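Local structure of p-nitrophenyl phosphatase (Pho2) (Archaeoglobus fulgidus, 3QGM) at residues K34-L39 and K260-A265; I56-L61 and D71-A76; P89-F94 and A118-V123. The protein probably hydrolyses phosphate esters such as p-nitrophenyl phosphate, as a metal-dependent phosphatase of the haloacid dehalogenase (HAD) superfamily. One frame throughout, in Å; residues are numbered along the deposited sequence. Where two conformers were deposited one is given.

Contact 1 of 3, residues K34-L39 and K260-A265; sequences KKLKEL and KDMVEA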
loop_
_atom_site.group_PDB
_atom_site.type_symbol
_atom_site.label_atom_id
_atom_site.label_comp_id
_atom_site.label_asym_id
_atom_site.label_seq_id
_atom_site.Cartn_x
_atom_site.Cartn_y
_atom_site.Cartn_z
ATOM N N LYS A 34 16.199 31.391 -18.873
ATOM C CA LYS A 34 16.215 32.564 -19.713
ATOM C C LYS A 34 17.470 32.619 -20.570
ATOM O O LYS A 34 17.378 32.869 -21.774
ATOM C CB LYS A 34 16.053 33.827 -18.865
ATOM C CG LYS A 34 14.674 33.946 -18.198
ATOM C CD LYS A 34 14.517 35.352 -17.598
ATOM C CE LYS A 34 13.291 35.486 -16.722
ATOM N NZ LYS A 34 13.288 36.782 -15.965
ATOM N N LYS A 35 18.641 32.360 -19.981
ATOM C CA LYS A 35 19.878 32.334 -20.765
ATOM C C LYS A 35 19.865 31.243 -21.835
ATOM O O LYS A 35 20.416 31.453 -22.933
ATOM C CB LYS A 35 21.142 32.204 -19.889
ATOM C CG LYS A 35 21.566 33.504 -19.163
ATOM C CD LYS A 35 20.839 33.731 -17.818
ATOM C CE LYS A 35 21.542 34.759 -16.888
ATOM N NZ LYS A 35 20.596 35.304 -15.824
ATOM N N LEU A 36 19.232 30.101 -21.529
ATOM C CA LEU A 36 19.081 29.012 -22.510
ATOM C C LEU A 36 18.220 29.365 -23.740
ATOM O O LEU A 36 18.564 28.975 -24.846
ATOM C CB LEU A 36 18.512 27.736 -21.857
ATOM C CG LEU A 36 19.501 26.796 -21.151
ATOM C CD1 LEU A 36 18.752 25.598 -20.552
ATOM C CD2 LEU A 36 20.604 26.329 -22.096
ATOM N N LYS A 37 17.082 30.036 -23.518
ATOM C CA LYS A 37 16.189 30.486 -24.586
ATOM C C LYS A 37 16.942 31.472 -25.476
ATOM O O LYS A 37 16.907 31.396 -26.723
ATOM C CB LYS A 37 14.951 31.179 -23.999
ATOM C CG LYS A 37 14.048 30.289 -23.149
ATOM C CD LYS A 37 12.824 31.051 -22.593
ATOM C CE LYS A 37 13.198 31.999 -21.451
ATOM N NZ LYS A 37 12.093 32.742 -20.894
ATOM N N GLU A 38 17.626 32.400 -24.805
ATOM C CA GLU A 38 18.479 33.433 -25.426
ATOM C C GLU A 38 19.571 32.844 -26.318
ATOM O O GLU A 38 19.930 33.433 -27.343
ATOM C CB GLU A 38 19.176 34.210 -24.325
ATOM C CG GLU A 38 19.023 35.701 -24.366
ATOM C CD GLU A 38 20.147 36.408 -23.580
ATOM O OE1 GLU A 38 19.834 37.245 -22.686
ATOM O OE2 GLU A 38 21.352 36.115 -23.854
ATOM N N LEU A 39 20.146 31.717 -25.903
ATOM C CA LEU A 39 21.100 30.987 -26.747
ATOM C C LEU A 39 20.374 30.133 -27.786
ATOM O O LEU A 39 21.027 29.319 -28.446
ATOM C CB LEU A 39 21.986 30.053 -25.914
ATOM C CG LEU A 39 23.391 30.455 -25.464
ATOM C CD1 LEU A 39 23.572 31.949 -25.362
ATOM C CD2 LEU A 39 23.690 29.749 -24.120
ATOM N N LYS A 260 21.855 27.825 -13.781
ATOM C CA LYS A 260 22.648 29.003 -14.174
ATOM C C LYS A 260 24.083 28.581 -14.433
ATOM O O LYS A 260 24.638 28.869 -15.490
ATOM C CB LYS A 260 22.574 30.096 -13.095
ATOM C CG LYS A 260 23.690 31.133 -13.118
ATOM C CD LYS A 260 23.485 32.167 -12.002
ATOM C CE LYS A 260 24.803 32.583 -11.350
ATOM N NZ LYS A 260 25.524 31.404 -10.687
ATOM N N ASP A 261 24.663 27.874 -13.472
ATOM C CA ASP A 261 26.042 27.438 -13.588
ATOM C C ASP A 261 26.260 26.476 -14.766
ATOM O O ASP A 261 27.287 26.573 -15.466
ATOM C CB ASP A 261 26.520 26.799 -12.280
ATOM C CG ASP A 261 26.508 27.773 -11.094
ATOM O OD1 ASP A 261 26.683 28.998 -11.273
ATOM O OD2 ASP A 261 26.310 27.304 -9.958
HETATM N N MSE A 262 25.300 25.583 -15.005
HETATM C CA MSE A 262 25.366 24.677 -16.145
HETATM C C MSE A 262 25.479 25.506 -17.400
HETATM O O MSE A 262 26.296 25.203 -18.305
HETATM C CB MSE A 262 24.119 23.816 -16.276
HETATM C CG MSE A 262 24.173 22.851 -17.493
HETATM SE SE MSE A 262 22.504 22.070 -18.073
HETATM C CE MSE A 262 22.024 23.504 -19.307
ATOM N N VAL A 263 24.640 26.534 -17.472
ATOM C CA VAL A 263 24.601 27.362 -18.680
ATOM C C VAL A 263 25.883 28.197 -18.821
ATOM O O VAL A 263 26.357 28.396 -19.938
ATOM C CB VAL A 263 23.346 28.279 -18.763
ATOM C CG1 VAL A 263 23.430 29.108 -20.005
ATOM C CG2 VAL A 263 22.062 27.455 -18.778
ATOM N N GLU A 264 26.455 28.673 -17.717
ATOM C CA GLU A 264 27.726 29.413 -17.791
ATOM C C GLU A 264 28.852 28.554 -18.391
ATOM O O GLU A 264 29.772 29.082 -18.972
ATOM C CB GLU A 264 28.136 29.940 -16.411
ATOM C CG GLU A 264 27.222 31.063 -15.908
ATOM C CD GLU A 264 27.477 31.482 -14.456
ATOM O OE1 GLU A 264 28.258 30.796 -13.736
ATOM O OE2 GLU A 264 26.886 32.518 -14.055
ATOM N N ALA A 265 28.753 27.231 -18.260
ATOM C CA ALA A 265 29.725 26.298 -18.850
ATOM C C ALA A 265 29.554 26.027 -20.359
ATOM O O ALA A 265 30.307 25.245 -20.904
ATOM C CB ALA A 265 29.722 24.957 -18.069
#
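Val-263 is the residue on which two helices, far apart in sequence, come to rest against each other. Its side chain points at helix 27-38 and splits its two methyls between separate partners. With CG1 anti to the backbone N (chi1 178°) and CG2 anti to the carbonyl carbon, the branches fork: CG2 turns to Leu-36, whereas CG1 turns to Lys-35 and Leu-39. The tightest touch is Val-263 CG2 on Leu-36 CG at 3.6 Å, and Leu-36 CD2 lies against the same methyl at 3.8 Å, so the leucine fork closes round it as the two side chains cross obliquely. Leu-36 also offers CD1 to the CE methyl of Met-262, a selenomethionine in the crystal, at 4.1 Å. The Met-262 chain leaves anti to its backbone N and bends only at chi3 (89°), which swings CE across the leucine at about a right angle. On the other flank, Val-263 CG1 meets Lys-35 CB at 3.9 Å. The lysine touches through the root of its chain, while its NZ is held in a salt bridge with Glu-31. Leu-39, the first residue beyond helical geometry, slides its CD2 past Val-263 CG1. No hydrogen bond crosses the interface, and the axes of the short helical segments 34-38 and 260-264 come within 10.1 Å at 32°, as plain apolar helix packing. Beneath the pair lies the six-stranded parallel sheet of the HAD core: Leu-36 rests on Tyr-11 and Ile-13 of strand 10-14, and Met-262 reaches Tyr-11 there and Phe-256 of the outermost strand 254-256.

Contact 2 of 3, residues I56-L61 and D71-A76; sequences ILLERL and DEILVA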
loop_
_atom_site.group_PDB
_atom_site.type_symbol
_atom_site.label_atom_id
_atom_site.label_comp_id
_atom_site.label_asym_id
_atom_site.label_seq_id
_atom_site.Cartn_x
_atom_site.Cartn_y
_atom_site.Cartn_z
ATOM N N ILE A 56 -2.100 24.696 -15.398
ATOM C CA ILE A 56 -1.636 25.260 -14.088
ATOM C C ILE A 56 -0.113 25.443 -14.046
ATOM O O ILE A 56 0.422 26.526 -13.666
ATOM C CB ILE A 56 -2.062 24.383 -12.915
ATOM C CG1 ILE A 56 -3.597 24.262 -12.855
ATOM C CG2 ILE A 56 -1.407 24.821 -11.628
ATOM C CD1 ILE A 56 -4.344 25.521 -12.640
ATOM N N LEU A 57 0.600 24.394 -14.443
ATOM C CA LEU A 57 2.065 24.450 -14.455
ATOM C C LEU A 57 2.620 25.419 -15.502
ATOM O O LEU A 57 3.640 26.092 -15.267
ATOM C CB LEU A 57 2.639 23.027 -14.618
ATOM C CG LEU A 57 2.494 22.134 -13.361
ATOM C CD1 LEU A 57 3.108 20.743 -13.554
ATOM C CD2 LEU A 57 3.155 22.821 -12.160
ATOM N N LEU A 58 1.951 25.514 -16.644
ATOM C CA LEU A 58 2.229 26.533 -17.648
ATOM C C LEU A 58 2.090 27.896 -17.000
ATOM O O LEU A 58 3.014 28.713 -17.039
ATOM C CB LEU A 58 1.267 26.405 -18.843
ATOM C CG LEU A 58 1.404 27.379 -20.031
ATOM C CD1 LEU A 58 2.835 27.274 -20.566
ATOM C CD2 LEU A 58 0.333 27.203 -21.151
ATOM N N GLU A 59 0.942 28.146 -16.375
ATOM C CA GLU A 59 0.708 29.431 -15.748
ATOM C C GLU A 59 1.732 29.682 -14.635
ATOM O O GLU A 59 2.264 30.765 -14.557
ATOM C CB GLU A 59 -0.758 29.550 -15.266
ATOM C CG GLU A 59 -1.677 29.758 -16.444
ATOM C CD GLU A 59 -3.180 29.718 -16.104
ATOM O OE1 GLU A 59 -3.550 29.752 -14.918
ATOM O OE2 GLU A 59 -3.957 29.651 -17.052
ATOM N N ARG A 60 2.112 28.664 -13.874
ATOM C CA ARG A 60 3.142 28.855 -12.865
ATOM C C ARG A 60 4.486 29.287 -13.445
ATOM O O ARG A 60 5.079 30.280 -12.975
ATOM C CB ARG A 60 3.289 27.652 -11.989
ATOM C CG ARG A 60 4.418 27.821 -10.958
ATOM C CD ARG A 60 4.532 26.605 -10.097
ATOM N NE ARG A 60 3.255 26.312 -9.492
ATOM C CZ ARG A 60 2.958 25.223 -8.802
ATOM N NH1 ARG A 60 3.864 24.276 -8.598
ATOM N NH2 ARG A 60 1.730 25.091 -8.310
ATOM N N LEU A 61 4.984 28.578 -14.453
ATOM C CA LEU A 61 6.250 28.979 -15.083
ATOM C C LEU A 61 6.195 30.433 -15.571
ATOM O O LEU A 61 7.136 31.204 -15.368
ATOM C CB LEU A 61 6.660 28.061 -16.239
ATOM C CG LEU A 61 7.084 26.636 -15.789
ATOM C CD1 LEU A 61 7.581 25.844 -16.928
ATOM C CD2 LEU A 61 8.142 26.708 -14.738
ATOM N N ASP A 71 3.256 23.745 -25.585
ATOM C CA ASP A 71 3.919 22.521 -26.011
ATOM C C ASP A 71 5.287 22.319 -25.344
ATOM O O ASP A 71 5.834 21.230 -25.389
ATOM C CB ASP A 71 3.920 22.421 -27.543
ATOM C CG ASP A 71 2.506 22.203 -28.101
ATOM O OD1 ASP A 71 1.682 21.500 -27.462
ATOM O OD2 ASP A 71 2.194 22.753 -29.158
ATOM N N GLU A 72 5.780 23.345 -24.662
ATOM C CA GLU A 72 7.021 23.234 -23.916
ATOM C C GLU A 72 6.843 22.624 -22.504
ATOM O O GLU A 72 7.825 22.573 -21.774
ATOM C CB GLU A 72 7.651 24.628 -23.734
ATOM C CG GLU A 72 8.199 25.264 -24.986
ATOM C CD GLU A 72 8.701 26.679 -24.713
ATOM O OE1 GLU A 72 7.861 27.591 -24.546
ATOM O OE2 GLU A 72 9.926 26.877 -24.631
ATOM N N ILE A 73 5.622 22.226 -22.120
ATOM C CA ILE A 73 5.309 21.682 -20.779
ATOM C C ILE A 73 4.771 20.268 -20.938
ATOM O O ILE A 73 3.781 20.078 -21.643
ATOM C CB ILE A 73 4.148 22.445 -20.029
ATOM C CG1 ILE A 73 4.329 23.965 -19.979
ATOM C CG2 ILE A 73 4.023 21.928 -18.610
ATOM C CD1 ILE A 73 5.365 24.389 -19.041
ATOM N N LEU A 74 5.410 19.289 -20.302
ATOM C CA LEU A 74 4.930 17.924 -20.303
ATOM C C LEU A 74 4.800 17.476 -18.856
ATOM O O LEU A 74 5.823 17.195 -18.183
ATOM C CB LEU A 74 5.886 17.000 -21.087
ATOM C CG LEU A 74 5.431 15.556 -21.420
ATOM C CD1 LEU A 74 4.115 15.504 -22.227
ATOM C CD2 LEU A 74 6.516 14.854 -22.144
ATOM N N VAL A 75 3.557 17.405 -18.376
ATOM C CA VAL A 75 3.288 16.999 -17.002
ATOM C C VAL A 75 2.536 15.656 -17.020
ATOM O O VAL A 75 1.853 15.315 -17.995
ATOM C CB VAL A 75 2.534 18.111 -16.221
ATOM C CG1 VAL A 75 1.103 18.388 -16.835
ATOM C CG2 VAL A 75 2.517 17.783 -14.690
ATOM N N ALA A 76 2.753 14.873 -15.965
ATOM C CA ALA A 76 2.336 13.499 -15.947
ATOM C C ALA A 76 0.835 13.388 -16.111
ATOM O O ALA A 76 0.367 12.441 -16.681
ATOM C CB ALA A 76 2.809 12.788 -14.614
#
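Helix 56-61 passes strand 73-75 with short axes 9.1 Å apart and N-to-C directions at 133°, the CA atoms of Leu-58 and Ile-73 being the nearest pair. Ile-73 supplies the largest surface, and three leucines of the helix meet it. With CG1 anti to the carbonyl carbon (chi1 -51°), the isoleucine sends its longer branch toward the helix, where Ile-73 CG1 meets Leu-58 CD1 at 3.7 Å in an oblique crossing. The terminal Ile-73 CD1 meets Leu-61 CD1 tip to tip at 3.4 Å, tighter than usual van der Waals contact. The Ile-73 CG2 branch, anti to the backbone N, faces Leu-57 CB more loosely at 4.4 Å. This packing belongs to the beta-alpha-beta unit of strand 42-47, helix 54-63 and strand 73-75, in which the helix forms the crossover between two neighbouring parallel strands of the Rossmann-like HAD core and packs back on the second of them. Farther along the strand, Leu-57 extends CD1 across Val-75 at about a right angle, coming within 3.2 Å of Val-75 CG2, the closest packing here. Val-75 holds CG1 in the crowded position between backbone N and carbonyl carbon (chi1 64°), which puts CG2 anti to N and in the path of the leucine. Both residues also touch Ser-47 and Asn-49, and the side chain of Leu-57 lies about 7 Å from that of the calcium ligand Asp-16.

Contact 3 of 3, residues P89-F94 and A118-V123; sequences PNAKVF and AEYLVV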
loop_
_atom_site.group_PDB
_atom_site.type_symbol
_atom_site.label_atom_id
_atom_site.label_comp_id
_atom_site.label_asym_id
_atom_site.label_seq_id
_atom_site.Cartn_x
_atom_site.Cartn_y
_atom_site.Cartn_z
ATOM N N PRO A 89 -9.289 6.026 -28.332
ATOM C CA PRO A 89 -10.079 7.237 -28.353
ATOM C C PRO A 89 -11.360 7.074 -27.578
ATOM O O PRO A 89 -12.030 6.057 -27.701
ATOM C CB PRO A 89 -10.349 7.452 -29.837
ATOM C CG PRO A 89 -9.101 6.839 -30.506
ATOM C CD PRO A 89 -8.859 5.601 -29.689
ATOM N N ASN A 90 -11.659 8.080 -26.750
ATOM C CA ASN A 90 -12.842 8.092 -25.891
ATOM C C ASN A 90 -12.919 6.912 -24.965
ATOM O O ASN A 90 -14.006 6.489 -24.623
ATOM C CB ASN A 90 -14.131 8.176 -26.716
ATOM C CG ASN A 90 -14.022 9.168 -27.848
ATOM O OD1 ASN A 90 -14.250 8.814 -29.005
ATOM N ND2 ASN A 90 -13.655 10.424 -27.530
ATOM N N ALA A 91 -11.792 6.389 -24.529
ATOM C CA ALA A 91 -11.823 5.267 -23.578
ATOM C C ALA A 91 -12.552 5.665 -22.284
ATOM O O ALA A 91 -12.527 6.841 -21.885
ATOM C CB ALA A 91 -10.411 4.751 -23.278
ATOM N N LYS A 92 -13.214 4.684 -21.680
ATOM C CA LYS A 92 -13.906 4.838 -20.402
ATOM C C LYS A 92 -12.871 4.544 -19.296
ATOM O O LYS A 92 -12.249 3.479 -19.271
ATOM C CB LYS A 92 -15.088 3.859 -20.267
ATOM C CG LYS A 92 -16.260 4.019 -21.251
ATOM C CD LYS A 92 -17.337 2.935 -20.883
ATOM C CE LYS A 92 -18.480 2.882 -21.848
ATOM N NZ LYS A 92 -17.931 3.020 -23.205
ATOM N N VAL A 93 -12.678 5.517 -18.423
ATOM C CA VAL A 93 -11.657 5.505 -17.413
ATOM C C VAL A 93 -12.247 5.731 -16.012
ATOM O O VAL A 93 -13.237 6.470 -15.835
ATOM C CB VAL A 93 -10.555 6.579 -17.705
ATOM C CG1 VAL A 93 -9.997 6.433 -19.103
ATOM C CG2 VAL A 93 -11.078 8.007 -17.526
ATOM N N PHE A 94 -11.631 5.069 -15.034
ATOM C CA PHE A 94 -11.840 5.311 -13.606
ATOM C C PHE A 94 -10.475 5.675 -13.035
ATOM O O PHE A 94 -9.454 5.022 -13.337
ATOM C CB PHE A 94 -12.420 4.090 -12.914
ATOM C CG PHE A 94 -12.377 4.185 -11.415
ATOM C CD1 PHE A 94 -13.344 4.880 -10.732
ATOM C CD2 PHE A 94 -11.325 3.655 -10.716
ATOM C CE1 PHE A 94 -13.295 4.997 -9.367
ATOM C CE2 PHE A 94 -11.244 3.784 -9.353
ATOM C CZ PHE A 94 -12.246 4.470 -8.670
ATOM N N ALA A 118 -15.277 0.901 -16.146
ATOM C CA ALA A 118 -14.032 1.370 -16.751
ATOM C C ALA A 118 -13.353 0.335 -17.628
ATOM O O ALA A 118 -13.339 -0.835 -17.275
ATOM C CB ALA A 118 -13.052 1.810 -15.648
ATOM N N GLU A 119 -12.763 0.774 -18.737
ATOM C CA GLU A 119 -11.770 -0.011 -19.462
ATOM C C GLU A 119 -10.342 0.268 -18.973
ATOM O O GLU A 119 -9.455 -0.528 -19.213
ATOM C CB GLU A 119 -11.789 0.287 -20.958
ATOM C CG GLU A 119 -13.137 0.695 -21.522
ATOM C CD GLU A 119 -12.972 1.350 -22.892
ATOM O OE1 GLU A 119 -12.110 0.828 -23.650
ATOM O OE2 GLU A 119 -13.652 2.370 -23.179
ATOM N N TYR A 120 -10.116 1.425 -18.348
ATOM C CA TYR A 120 -8.805 1.768 -17.812
ATOM C C TYR A 120 -8.922 2.162 -16.346
ATOM O O TYR A 120 -9.832 2.932 -15.962
ATOM C CB TYR A 120 -8.180 2.943 -18.567
ATOM C CG TYR A 120 -7.610 2.645 -19.953
ATOM C CD1 TYR A 120 -8.449 2.433 -21.046
ATOM C CD2 TYR A 120 -6.215 2.569 -20.161
ATOM C CE1 TYR A 120 -7.913 2.136 -22.318
ATOM C CE2 TYR A 120 -5.680 2.265 -21.430
ATOM C CZ TYR A 120 -6.545 2.069 -22.492
ATOM O OH TYR A 120 -6.029 1.826 -23.721
ATOM N N LEU A 121 -7.975 1.659 -15.555
ATOM C CA LEU A 121 -7.720 2.145 -14.231
ATOM C C LEU A 121 -6.542 3.109 -14.298
ATOM O O LEU A 121 -5.471 2.738 -14.741
ATOM C CB LEU A 121 -7.414 0.940 -13.278
ATOM C CG LEU A 121 -6.855 1.249 -11.879
ATOM C CD1 LEU A 121 -7.824 2.182 -11.086
ATOM C CD2 LEU A 121 -6.484 -0.123 -11.100
ATOM N N VAL A 122 -6.746 4.337 -13.835
ATOM C CA VAL A 122 -5.756 5.393 -13.858
ATOM C C VAL A 122 -5.434 5.802 -12.412
ATOM O O VAL A 122 -6.277 6.293 -11.681
ATOM C CB VAL A 122 -6.264 6.598 -14.690
ATOM C CG1 VAL A 122 -5.200 7.657 -14.847
ATOM C CG2 VAL A 122 -6.726 6.102 -16.062
ATOM N N VAL A 123 -4.222 5.492 -11.981
ATOM C CA VAL A 123 -3.856 5.684 -10.599
ATOM C C VAL A 123 -3.024 6.936 -10.544
ATOM O O VAL A 123 -2.033 7.038 -11.211
ATOM C CB VAL A 123 -3.066 4.458 -10.087
ATOM C CG1 VAL A 123 -2.246 4.840 -8.887
ATOM C CG2 VAL A 123 -4.028 3.282 -9.767
HETATM O O HOH W 1 -14.801 3.589 -25.041
#
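Glu-119 shows how a side chain can prolong the pairing of two strands beyond their backbone ladder. Glu-119 CB lies 3.6 Å from Lys-92 O, and CG, anti to the carbonyl carbon, passes over the same oxygen before nearing Lys-92 CB. The chain then runs extended, bringing CD toward Lys-92 N and Ala-91 CA. At the tip, Glu-119 OE2 accepts a hydrogen bond from Lys-92 N at 2.8 Å, nearly straight at 165° but met from above the carboxylate plane. A water donates to OE2 too and bridges it to Asn-90 O, while OE1 forms a salt bridge with Lys-88. Lys-92 NZ lies 4.3 Å from Glu-119 OE2, beyond a salt bridge, though the nearby positive charges would probably favour the ionised carboxylate.

Lys-92 O is gripped twice: Tyr-120 N approaches in the carbonyl plane at 3.1 Å, and Glu-119 N from above it at 2.8 Å. The parallel ladder continues with Phe-94 N to Tyr-120 O (2.9 Å, 174°) and Val-122 N to Phe-94 O. Phe-94 and Leu-121 lie side by side on one face, with Leu-121 CD1 at the ring edge, 3.8 Å from Phe-94 CD2. On the other face Val-93 CG1 meets Tyr-120 CB, and Ala-91 CB touches the tyrosine ring.

In the five-stranded parallel sheet, strand 92-95 lies between 111-112 and 120-123, and 120-123 is flanked on its other side by 146-149. Helix 76-87 covers Ala-91, Tyr-120 and Val-122, whereas helix 131-143 packs on Phe-94 and Leu-121.

Two parallel sheets organise the three contacts: contact 1 pairs helices 27-38 and 259-264 on the six-stranded one, contact 2 packs a helix on its edge strand 73-75, and contact 3 joins two strands of the five-stranded one. The six-stranded core carries the metal site of Asp-14, Asp-16 and Asp-212; the centres of contacts 1 and 2 are about 20 Å apart. The centre of contact 3 is about 23 Å from that of contact 2 and about 41 Å from that of contact 1. Along the chain, contact 2 closes before contact 3 opens, and contact 1 encloses both. Because its strands all come between core strands 73-75 and 207-211, the five-stranded unit is inserted in the HAD core, consistent with a cap domain.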